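PDB 6Q1I: endoglucanase A from Clostridium longisporum, which cleaves internal beta-1,4-glucosidic bonds in cellulose, lichenan and cereal beta-glucans, acts on xylan too, and prefers longer cello-oligosaccharides. Local coordinates for residues Thr36-Asn41 / Ile45-Gly50; Leu158-Leu163 / Ser232-Ser237; Thr216-Phe221 / Leu266-Asn271. All coordinates share one frame; numbering follows the deposited sequence. Where two conformers were deposited one is given.

In the fold
All three contacts belong to one catalytic domain, a (beta/alpha)8 barrel of eight parallel strands, and each sits at a different depth in it. Contact 1 comes first along the chain, between the loop after strand 23-27 and the short helix 44-48 that follows it. Contact 2 joins the ends of the fourth and sixth strands at the active site. The centres of contacts 1 and 2 are 24 Å apart. Contact 3 packs helix 215-219 on helix 256-275 outside the ring of strands, its centre about 13 Å from that of contact 2 and 37 Å from that of contact 1. The segments of contacts 2 and 3 alternate along the chain, and Tyr269 touches Ala235.

Contact 1 of 3, residues Thr36-Asn41 / Ile45-Gly50; sequences TNLSYN and ISFETG
One turn back from Thr49, and just before the Ser46 and Phe47 that meet Leu38, the carbonyl oxygen Ile45 O takes two hydrogen bonds from Thr49. The hydroxyl Thr49 OG1 donates to Ile45 O at 2.7 Å, and the amide Thr49 N reaches the same oxygen at 3.0 Å from the opposite face of the carbonyl plane. Thr49 is also where the chain leaves helical geometry, so the pair of hydrogen bonds closes the last turn of helix 44-48. That turn presents Ser46 and Phe47 to the loop 36-41.

The contact itself is apolar and carried by Leu38. Its CG lies anti to the carbonyl carbon (chi1 -61°), and the extended branch ending in CD1 runs out over the aromatic ring. Leu38 CD1 stands 3.7 Å from the centroid of the Phe47 ring and only 5° off its normal, a nearly central CH-pi contact in which all six ring carbons are about equally distant. The same methyl also touches Ser46 CB, at 3.6 Å. Leu38 and Phe47 run past each other in opposite directions, which brings Leu38 CB within 3.9 Å of Phe47 CZ.

These residues belong to the excursion that follows the first strand of the (beta/alpha)8 barrel, before helix 58-67, and they lie about 21 Å from the centre of the chain. At the edge of the Phe47 ring, in its plane, the carbonyl oxygen Ser39 O comes to 3.5 Å from Phe47 CZ. The oxygen thus faces the hydrogen-bearing rim of the ring rather than its electron-rich face. The hydroxyl of Ser39 is hydrogen-bonded to Thr42 OG1. Beyond the contact, the ring of His81 meets Phe47 with the planes inclined at about 60°.

Contact 2 of 3, residues Leu158-Leu163 / Ser232-Ser237; sequences LNQPRL and SVHAYS. Unlike the reference sequence in segment 158-163: Gln160 (reference Glu).
With CG anti to the carbonyl carbon (chi1 -65°) and the rest of the chain extended, Gln160 carries its amide to His234, while Asn159, next to it, has CG anti to the backbone N (chi1 178°) and brings its amide to the same ring. Gln160 NE2 donates to His234 ND1 at 2.7 Å with an almost straight N-H...N angle of 167°. The bond lies in both the ring plane and the amide plane; the two planes, though, are turned well away from each other about it. A little further round the edge of the ring, Asn159 OD1 lies in its plane, 3.0 Å from His234 CE1. That oxygen takes its hydrogen bond from Arg73 NH2.

Gln160 occupies the place of the proton donor, assigned by similarity, but the reference sequence has Glu there. The Asn-Glu-Pro run at the end of the fourth barrel strand is a hallmark of family 5 glycoside hydrolases. Gln284, likewise changed, stands where the nucleophile is assigned by similarity, and the side chain of His234 comes within about 3 Å of it. His234 therefore touches both positions of the catalytic pair.

Arg162 NH1 donates to Gln160 O at 2.9 Å, tying the backbone of the catalytic position to the side chain two residues on, and its guanidinium also forms a salt bridge with Glu169. A water bridges the segments: it donates to Asn159 O at 2.8 Å and is hydrogen-bonded to Ser232 OG at 2.7 Å.

Segment 158-163 leaves strand 153-156 and rests Leu158 and Pro161 on helix 175-194. Strand 229-234 lies between strands 204-208 and 280-285, with Ser232 bonded through its backbone to Met206 and Val233 to Val281 and Gly283.

Contact 3 of 3, residues Thr216-Phe221 / Leu266-Asn271; sequences TTMNDF and LDSYLN
Met218 lays its thioether against the edge of Tyr269 in a Met-aromatic contact that packs two outer helices of the (beta/alpha)8 barrel together: the short helix 215-219 and the long helix 256-275. Of all the residues here it gives up the most surface. Its sulfur lies beside the ring, Met218 SD being 5.0 Å from the centroid of the Tyr269 ring and 77° off the ring normal. The nearest ring atom is Tyr269 CD1, at 3.7 Å from Met218 SD, and the two side chains cross at about a right angle. An edge-on approach sets the sulfur against the ring's C-H edge rather than over its pi face.

The chain of Met218 bends at its last torsion (chi3 -65°), which takes the methyl off the ring and onto Ser268, the residue just before Tyr269 in the helix. Met218 CE then lies 3.8 Å from the carbonyl oxygen Ser268 O, in van der Waals contact with the helix backbone. This oxygen already accepts from Thr272 OG1, while the hydroxyl of Ser268 is bonded to Glu265 O one turn earlier, so the polar atoms beside the methyl are matched within their own helix.

The ring of Phe221 meets Phe273 of the long helix edge-to-face, and the Tyr269 side chain also packs on Ile282 of strand 280-285, linking the helix layer to the barrel wall. At the end of the side chain, Met218 CE stops 3.7 Å from Ser268 OG.

Contact 1 of 3, residues Thr36-Asn41 / Ile45-Gly50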
loop_
_atom_site.group_PDB
_atom_site.type_symbol
_atom_site.label_atom_id
_atom_site.label_comp_id
_atom_site.label_asym_id
_atom_site.label_seq_id
_atom_site.Cartn_x
_atom_site.Cartn_y
_atom_site.Cartn_z
ATOM N N THR A 36 7.926 -18.967 1.635
ATOM C CA THR A 36 9.365 -19.178 1.676
ATOM C C THR A 36 9.756 -20.655 1.645
ATOM O O THR A 36 10.921 -20.979 1.890
ATOM C CB THR A 36 9.942 -18.496 2.918
ATOM O OG1 THR A 36 9.368 -19.097 4.083
ATOM C CG2 THR A 36 9.634 -17.004 2.902
ATOM N N ASN A 37 8.818 -21.561 1.356
ATOM C CA ASN A 37 9.107 -22.990 1.283
ATOM C C ASN A 37 9.025 -23.525 -0.142
ATOM O O ASN A 37 8.937 -24.742 -0.334
ATOM C CB ASN A 37 8.170 -23.794 2.190
ATOM C CG ASN A 37 6.729 -23.707 1.759
ATOM O OD1 ASN A 37 6.300 -22.700 1.219
ATOM N ND2 ASN A 37 5.973 -24.770 1.994
ATOM N N LEU A 38 9.046 -22.648 -1.142
ATOM C CA LEU A 38 8.921 -23.035 -2.528
ATOM C C LEU A 38 10.305 -22.948 -3.200
ATOM O O LEU A 38 11.258 -23.476 -2.613
ATOM C CB LEU A 38 7.821 -22.204 -3.199
ATOM C CG LEU A 38 6.441 -22.376 -2.581
ATOM C CD1 LEU A 38 5.439 -21.440 -3.257
ATOM C CD2 LEU A 38 5.983 -23.823 -2.689
ATOM N N SER A 39 10.445 -22.347 -4.370
ATOM C CA SER A 39 11.714 -22.082 -5.028
ATOM C C SER A 39 11.457 -20.935 -5.996
ATOM O O SER A 39 10.307 -20.653 -6.340
ATOM C CB SER A 39 12.214 -23.291 -5.814
ATOM O OG SER A 39 11.421 -23.459 -6.972
ATOM N N TYR A 40 12.532 -20.282 -6.448
ATOM C CA TYR A 40 12.344 -19.119 -7.312
ATOM C C TYR A 40 11.759 -19.484 -8.675
ATOM O O TYR A 40 11.258 -18.596 -9.372
ATOM C CB TYR A 40 13.641 -18.322 -7.466
ATOM C CG TYR A 40 14.731 -19.040 -8.216
ATOM C CD1 TYR A 40 14.736 -19.085 -9.605
ATOM C CD2 TYR A 40 15.772 -19.646 -7.536
ATOM C CE1 TYR A 40 15.738 -19.737 -10.289
ATOM C CE2 TYR A 40 16.776 -20.290 -8.211
ATOM C CZ TYR A 40 16.755 -20.334 -9.585
ATOM O OH TYR A 40 17.761 -20.986 -10.252
ATOM N N ASN A 41 11.799 -20.757 -9.064
ATOM C CA ASN A 41 11.266 -21.211 -10.341
ATOM C C ASN A 41 9.892 -21.850 -10.214
ATOM O O ASN A 41 9.352 -22.328 -11.212
ATOM C CB ASN A 41 12.225 -22.217 -10.991
ATOM C CG ASN A 41 13.274 -21.555 -11.861
ATOM O OD1 ASN A 41 13.195 -20.363 -12.167
ATOM N ND2 ASN A 41 14.260 -22.334 -12.278
ATOM N N ILE A 45 1.418 -19.291 -9.265
ATOM C CA ILE A 45 0.136 -19.537 -8.618
ATOM C C ILE A 45 0.339 -20.150 -7.240
ATOM O O ILE A 45 -0.489 -19.967 -6.342
ATOM C CB ILE A 45 -0.762 -20.405 -9.522
ATOM C CG1 ILE A 45 -0.790 -19.826 -10.940
ATOM C CG2 ILE A 45 -2.148 -20.506 -8.926
ATOM C CD1 ILE A 45 -1.178 -18.347 -11.000
ATOM N N SER A 46 1.438 -20.884 -7.052
ATOM C CA SER A 46 1.750 -21.438 -5.739
ATOM C C SER A 46 1.955 -20.342 -4.706
ATOM O O SER A 46 1.667 -20.539 -3.521
ATOM C CB SER A 46 3.017 -22.284 -5.827
ATOM O OG SER A 46 2.870 -23.308 -6.789
ATOM N N PHE A 47 2.488 -19.198 -5.126
ATOM C CA PHE A 47 2.655 -18.054 -4.232
ATOM C C PHE A 47 1.339 -17.297 -4.067
ATOM O O PHE A 47 0.906 -17.023 -2.943
ATOM C CB PHE A 47 3.718 -17.123 -4.811
ATOM C CG PHE A 47 5.099 -17.726 -4.881
ATOM C CD1 PHE A 47 6.028 -17.472 -3.878
ATOM C CD2 PHE A 47 5.478 -18.520 -5.954
ATOM C CE1 PHE A 47 7.300 -18.006 -3.943
ATOM C CE2 PHE A 47 6.750 -19.049 -6.024
ATOM C CZ PHE A 47 7.661 -18.792 -5.012
ATOM N N GLU A 48 0.697 -16.961 -5.191
ATOM C CA GLU A 48 -0.529 -16.168 -5.187
ATOM C C GLU A 48 -1.596 -16.777 -4.290
ATOM O O GLU A 48 -2.330 -16.049 -3.605
ATOM C CB GLU A 48 -1.044 -16.046 -6.629
ATOM C CG GLU A 48 -2.272 -15.164 -6.776
ATOM C CD GLU A 48 -2.647 -14.905 -8.217
ATOM O OE1 GLU A 48 -1.874 -15.298 -9.117
ATOM O OE2 GLU A 48 -3.721 -14.311 -8.453
ATOM N N THR A 49 -1.709 -18.112 -4.290
ATOM C CA THR A 49 -2.702 -18.828 -3.495
ATOM C C THR A 49 -2.139 -19.357 -2.178
ATOM O O THR A 49 -2.849 -20.050 -1.446
ATOM C CB THR A 49 -3.304 -19.994 -4.291
ATOM O OG1 THR A 49 -2.300 -20.985 -4.542
ATOM C CG2 THR A 49 -3.899 -19.518 -5.613
ATOM N N GLY A 50 -0.891 -19.022 -1.846
ATOM C CA GLY A 50 -0.214 -19.645 -0.722
ATOM C C GLY A 50 -0.740 -19.261 0.644
ATOM O O GLY A 50 -0.451 -19.962 1.623
#

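Contact 2 of 3, residues Leu158-Leu163 / Ser232-Ser237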
loop_
_atom_site.group_PDB
_atom_site.type_symbol
_atom_site.label_atom_id
_atom_site.label_comp_id
_atom_site.label_asym_id
_atom_site.label_seq_id
_atom_site.Cartn_x
_atom_site.Cartn_y
_atom_site.Cartn_z
ATOM N N LEU A 158 8.874 0.730 -1.406
ATOM C CA LEU A 158 8.917 -0.187 -0.279
ATOM C C LEU A 158 7.587 -0.068 0.453
ATOM O O LEU A 158 6.865 0.921 0.294
ATOM C CB LEU A 158 10.051 0.180 0.694
ATOM C CG LEU A 158 11.480 0.048 0.168
ATOM C CD1 LEU A 158 12.450 0.707 1.133
ATOM C CD2 LEU A 158 11.844 -1.404 -0.051
ATOM N N ASN A 159 7.294 -1.065 1.295
ATOM C CA ASN A 159 6.014 -1.151 1.991
ATOM C C ASN A 159 6.085 -0.547 3.390
ATOM O O ASN A 159 5.724 0.616 3.587
ATOM C CB ASN A 159 5.567 -2.615 2.032
ATOM C CG ASN A 159 4.286 -2.801 2.779
ATOM O OD1 ASN A 159 3.357 -1.998 2.644
ATOM N ND2 ASN A 159 4.217 -3.859 3.578
ATOM N N GLN A 160 6.531 -1.329 4.370
ATOM C CA GLN A 160 6.649 -0.888 5.761
ATOM C C GLN A 160 8.059 -1.163 6.262
ATOM O O GLN A 160 8.265 -1.890 7.240
ATOM C CB GLN A 160 5.608 -1.587 6.634
ATOM C CG GLN A 160 4.176 -1.216 6.264
ATOM C CD GLN A 160 3.138 -1.821 7.184
ATOM O OE1 GLN A 160 3.418 -2.727 7.967
ATOM N NE2 GLN A 160 1.938 -1.328 7.082
ATOM N N PRO A 161 9.062 -0.563 5.624
ATOM C CA PRO A 161 10.450 -0.912 5.947
ATOM C C PRO A 161 10.802 -0.505 7.372
ATOM O O PRO A 161 10.587 0.638 7.773
ATOM C CB PRO A 161 11.258 -0.125 4.907
ATOM C CG PRO A 161 10.389 1.040 4.567
ATOM C CD PRO A 161 8.987 0.477 4.582
ATOM N N ARG A 162 11.359 -1.445 8.130
ATOM C CA ARG A 162 11.533 -1.251 9.564
ATOM C C ARG A 162 12.535 -2.270 10.096
ATOM O O ARG A 162 12.932 -3.202 9.391
ATOM C CB ARG A 162 10.194 -1.399 10.296
ATOM C CG ARG A 162 9.615 -2.817 10.214
ATOM C CD ARG A 162 8.154 -2.899 10.624
ATOM N NE ARG A 162 7.662 -4.278 10.629
ATOM C CZ ARG A 162 7.154 -4.915 9.572
ATOM N NH1 ARG A 162 7.062 -4.319 8.392
ATOM N NH2 ARG A 162 6.716 -6.158 9.701
ATOM N N LEU A 163 12.914 -2.100 11.373
ATOM C CA LEU A 163 13.848 -3.010 12.047
ATOM C C LEU A 163 13.073 -4.202 12.611
ATOM O O LEU A 163 12.829 -4.322 13.817
ATOM C CB LEU A 163 14.614 -2.275 13.143
ATOM C CG LEU A 163 15.600 -1.194 12.698
ATOM C CD1 LEU A 163 16.091 -0.390 13.906
ATOM C CD2 LEU A 163 16.793 -1.792 11.953
ATOM N N SER A 232 4.063 7.889 1.256
ATOM C CA SER A 232 3.176 6.782 1.601
ATOM C C SER A 232 3.138 6.604 3.115
ATOM O O SER A 232 4.179 6.404 3.748
ATOM C CB SER A 232 3.680 5.482 0.963
ATOM O OG SER A 232 2.946 4.368 1.433
ATOM N N VAL A 233 1.935 6.628 3.693
ATOM C CA VAL A 233 1.721 6.199 5.068
ATOM C C VAL A 233 0.571 5.202 5.093
ATOM O O VAL A 233 -0.284 5.180 4.205
ATOM C CB VAL A 233 1.461 7.357 6.063
ATOM C CG1 VAL A 233 2.650 8.294 6.125
ATOM C CG2 VAL A 233 0.202 8.124 5.699
ATOM N N HIS A 234 0.574 4.362 6.126
ATOM C CA HIS A 234 -0.523 3.450 6.432
ATOM C C HIS A 234 -1.110 3.894 7.760
ATOM O O HIS A 234 -0.374 4.260 8.682
ATOM C CB HIS A 234 -0.020 2.011 6.495
ATOM C CG HIS A 234 0.573 1.549 5.204
ATOM N ND1 HIS A 234 1.303 0.391 5.088
ATOM C CD2 HIS A 234 0.560 2.108 3.972
ATOM C CE1 HIS A 234 1.726 0.259 3.845
ATOM N NE2 HIS A 234 1.284 1.286 3.146
ATOM N N ALA A 235 -2.439 3.914 7.845
ATOM C CA ALA A 235 -3.087 4.527 9.009
ATOM C C ALA A 235 -4.379 3.763 9.313
ATOM O O ALA A 235 -5.490 4.149 8.927
ATOM C CB ALA A 235 -3.344 6.015 8.776
ATOM N N TYR A 236 -4.215 2.657 10.037
ATOM C CA TYR A 236 -5.332 1.856 10.534
ATOM C C TYR A 236 -5.828 2.535 11.808
ATOM O O TYR A 236 -5.563 2.104 12.932
ATOM C CB TYR A 236 -4.867 0.437 10.796
ATOM C CG TYR A 236 -4.509 -0.353 9.557
ATOM C CD1 TYR A 236 -3.210 -0.364 9.053
ATOM C CD2 TYR A 236 -5.466 -1.108 8.898
ATOM C CE1 TYR A 236 -2.889 -1.108 7.942
ATOM C CE2 TYR A 236 -5.151 -1.856 7.796
ATOM C CZ TYR A 236 -3.868 -1.853 7.310
ATOM O OH TYR A 236 -3.564 -2.623 6.215
ATOM N N SER A 237 -6.588 3.610 11.609
ATOM C CA SER A 237 -6.897 4.515 12.694
ATOM C C SER A 237 -8.389 4.578 12.962
ATOM O O SER A 237 -9.202 4.456 12.042
ATOM C CB SER A 237 -6.401 5.918 12.341
ATOM O OG SER A 237 -5.007 5.860 12.114
HETATM O O HOH W 1 4.208 2.001 1.705
#

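Contact 3 of 3, residues Thr216-Phe221 / Leu266-Asn271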
loop_
_atom_site.group_PDB
_atom_site.type_symbol
_atom_site.label_atom_id
_atom_site.label_comp_id
_atom_site.label_asym_id
_atom_site.label_seq_id
_atom_site.Cartn_x
_atom_site.Cartn_y
_atom_site.Cartn_z
ATOM N N THR A 216 7.395 11.380 14.580
ATOM C CA THR A 216 8.823 11.095 14.445
ATOM C C THR A 216 9.152 10.567 13.055
ATOM O O THR A 216 10.129 10.995 12.427
ATOM C CB THR A 216 9.271 10.104 15.518
ATOM O OG1 THR A 216 9.152 10.711 16.810
ATOM C CG2 THR A 216 10.722 9.694 15.308
ATOM N N THR A 217 8.350 9.626 12.557
ATOM C CA THR A 217 8.655 9.024 11.263
ATOM C C THR A 217 8.308 9.958 10.107
ATOM O O THR A 217 9.068 10.042 9.137
ATOM C CB THR A 217 7.955 7.671 11.131
ATOM O OG1 THR A 217 6.560 7.825 11.388
ATOM C CG2 THR A 217 8.537 6.677 12.144
ATOM N N MET A 218 7.194 10.689 10.198
ATOM C CA MET A 218 6.898 11.690 9.178
ATOM C C MET A 218 7.981 12.755 9.132
ATOM O O MET A 218 8.426 13.160 8.053
ATOM C CB MET A 218 5.571 12.385 9.466
ATOM C CG MET A 218 4.335 11.638 9.119
ATOM S SD MET A 218 2.988 12.833 8.906
ATOM C CE MET A 218 2.836 13.475 10.562
ATOM N N ASN A 219 8.365 13.276 10.296
ATOM C CA ASN A 219 9.291 14.397 10.298
ATOM C C ASN A 219 10.611 14.032 9.648
ATOM O O ASN A 219 11.214 14.880 8.977
ATOM C CB ASN A 219 9.510 14.921 11.711
ATOM C CG ASN A 219 8.308 15.672 12.245
ATOM O OD1 ASN A 219 7.406 16.052 11.495
ATOM N ND2 ASN A 219 8.298 15.904 13.547
ATOM N N ASP A 220 11.065 12.786 9.801
ATOM C CA ASP A 220 12.347 12.371 9.242
ATOM C C ASP A 220 12.255 11.934 7.783
ATOM O O ASP A 220 13.285 11.606 7.191
ATOM C CB ASP A 220 12.989 11.265 10.090
ATOM C CG ASP A 220 13.875 11.807 11.201
ATOM O OD1 ASP A 220 14.100 13.034 11.264
ATOM O OD2 ASP A 220 14.359 10.994 12.010
ATOM N N PHE A 221 11.069 11.952 7.184
ATOM C CA PHE A 221 10.925 11.612 5.776
ATOM C C PHE A 221 11.693 12.610 4.921
ATOM O O PHE A 221 11.498 13.822 5.037
ATOM C CB PHE A 221 9.440 11.653 5.409
ATOM C CG PHE A 221 9.136 11.266 3.984
ATOM C CD1 PHE A 221 9.002 9.942 3.626
ATOM C CD2 PHE A 221 8.945 12.231 3.008
ATOM C CE1 PHE A 221 8.705 9.586 2.319
ATOM C CE2 PHE A 221 8.643 11.879 1.709
ATOM C CZ PHE A 221 8.518 10.560 1.366
ATOM N N LEU A 266 -5.410 13.435 10.126
ATOM C CA LEU A 266 -5.343 13.637 8.682
ATOM C C LEU A 266 -4.754 15.000 8.337
ATOM O O LEU A 266 -4.009 15.124 7.358
ATOM C CB LEU A 266 -6.728 13.445 8.062
ATOM C CG LEU A 266 -7.281 12.020 8.158
ATOM C CD1 LEU A 266 -8.753 11.988 7.755
ATOM C CD2 LEU A 266 -6.450 11.058 7.292
ATOM N N ASP A 267 -5.076 16.031 9.129
ATOM C CA ASP A 267 -4.425 17.329 8.959
ATOM C C ASP A 267 -2.905 17.194 9.070
ATOM O O ASP A 267 -2.159 17.813 8.304
ATOM C CB ASP A 267 -4.904 18.325 10.026
ATOM C CG ASP A 267 -6.287 18.900 9.755
ATOM O OD1 ASP A 267 -6.833 18.733 8.647
ATOM O OD2 ASP A 267 -6.812 19.548 10.687
ATOM N N SER A 268 -2.430 16.408 10.040
ATOM C CA SER A 268 -0.987 16.261 10.215
ATOM C C SER A 268 -0.338 15.622 8.989
ATOM O O SER A 268 0.765 16.016 8.592
ATOM C CB SER A 268 -0.657 15.487 11.497
ATOM O OG SER A 268 -0.768 14.080 11.322
ATOM N N TYR A 269 -1.018 14.668 8.351
ATOM C CA TYR A 269 -0.474 14.073 7.133
ATOM C C TYR A 269 -0.444 15.096 6.003
ATOM O O TYR A 269 0.593 15.301 5.360
ATOM C CB TYR A 269 -1.299 12.856 6.714
ATOM C CG TYR A 269 -1.400 11.737 7.739
ATOM C CD1 TYR A 269 -0.464 11.596 8.764
ATOM C CD2 TYR A 269 -2.447 10.834 7.689
ATOM C CE1 TYR A 269 -0.568 10.577 9.696
ATOM C CE2 TYR A 269 -2.552 9.802 8.609
ATOM C CZ TYR A 269 -1.616 9.683 9.614
ATOM O OH TYR A 269 -1.719 8.667 10.539
ATOM N N LEU A 270 -1.580 15.744 5.742
ATOM C CA LEU A 270 -1.640 16.731 4.671
ATOM C C LEU A 270 -0.574 17.791 4.867
ATOM O O LEU A 270 0.236 18.069 3.968
ATOM C CB LEU A 270 -3.019 17.390 4.673
ATOM C CG LEU A 270 -3.166 18.608 3.759
ATOM C CD1 LEU A 270 -2.967 18.200 2.309
ATOM C CD2 LEU A 270 -4.514 19.262 3.961
ATOM N N ASN A 271 -0.559 18.395 6.051
ATOM C CA ASN A 271 0.219 19.604 6.250
ATOM C C ASN A 271 1.703 19.296 6.392
ATOM O O ASN A 271 2.542 20.067 5.917
ATOM C CB ASN A 271 -0.310 20.382 7.457
ATOM C CG ASN A 271 -1.756 20.855 7.273
ATOM O OD1 ASN A 271 -2.278 20.886 6.165
ATOM N ND2 ASN A 271 -2.400 21.213 8.368
#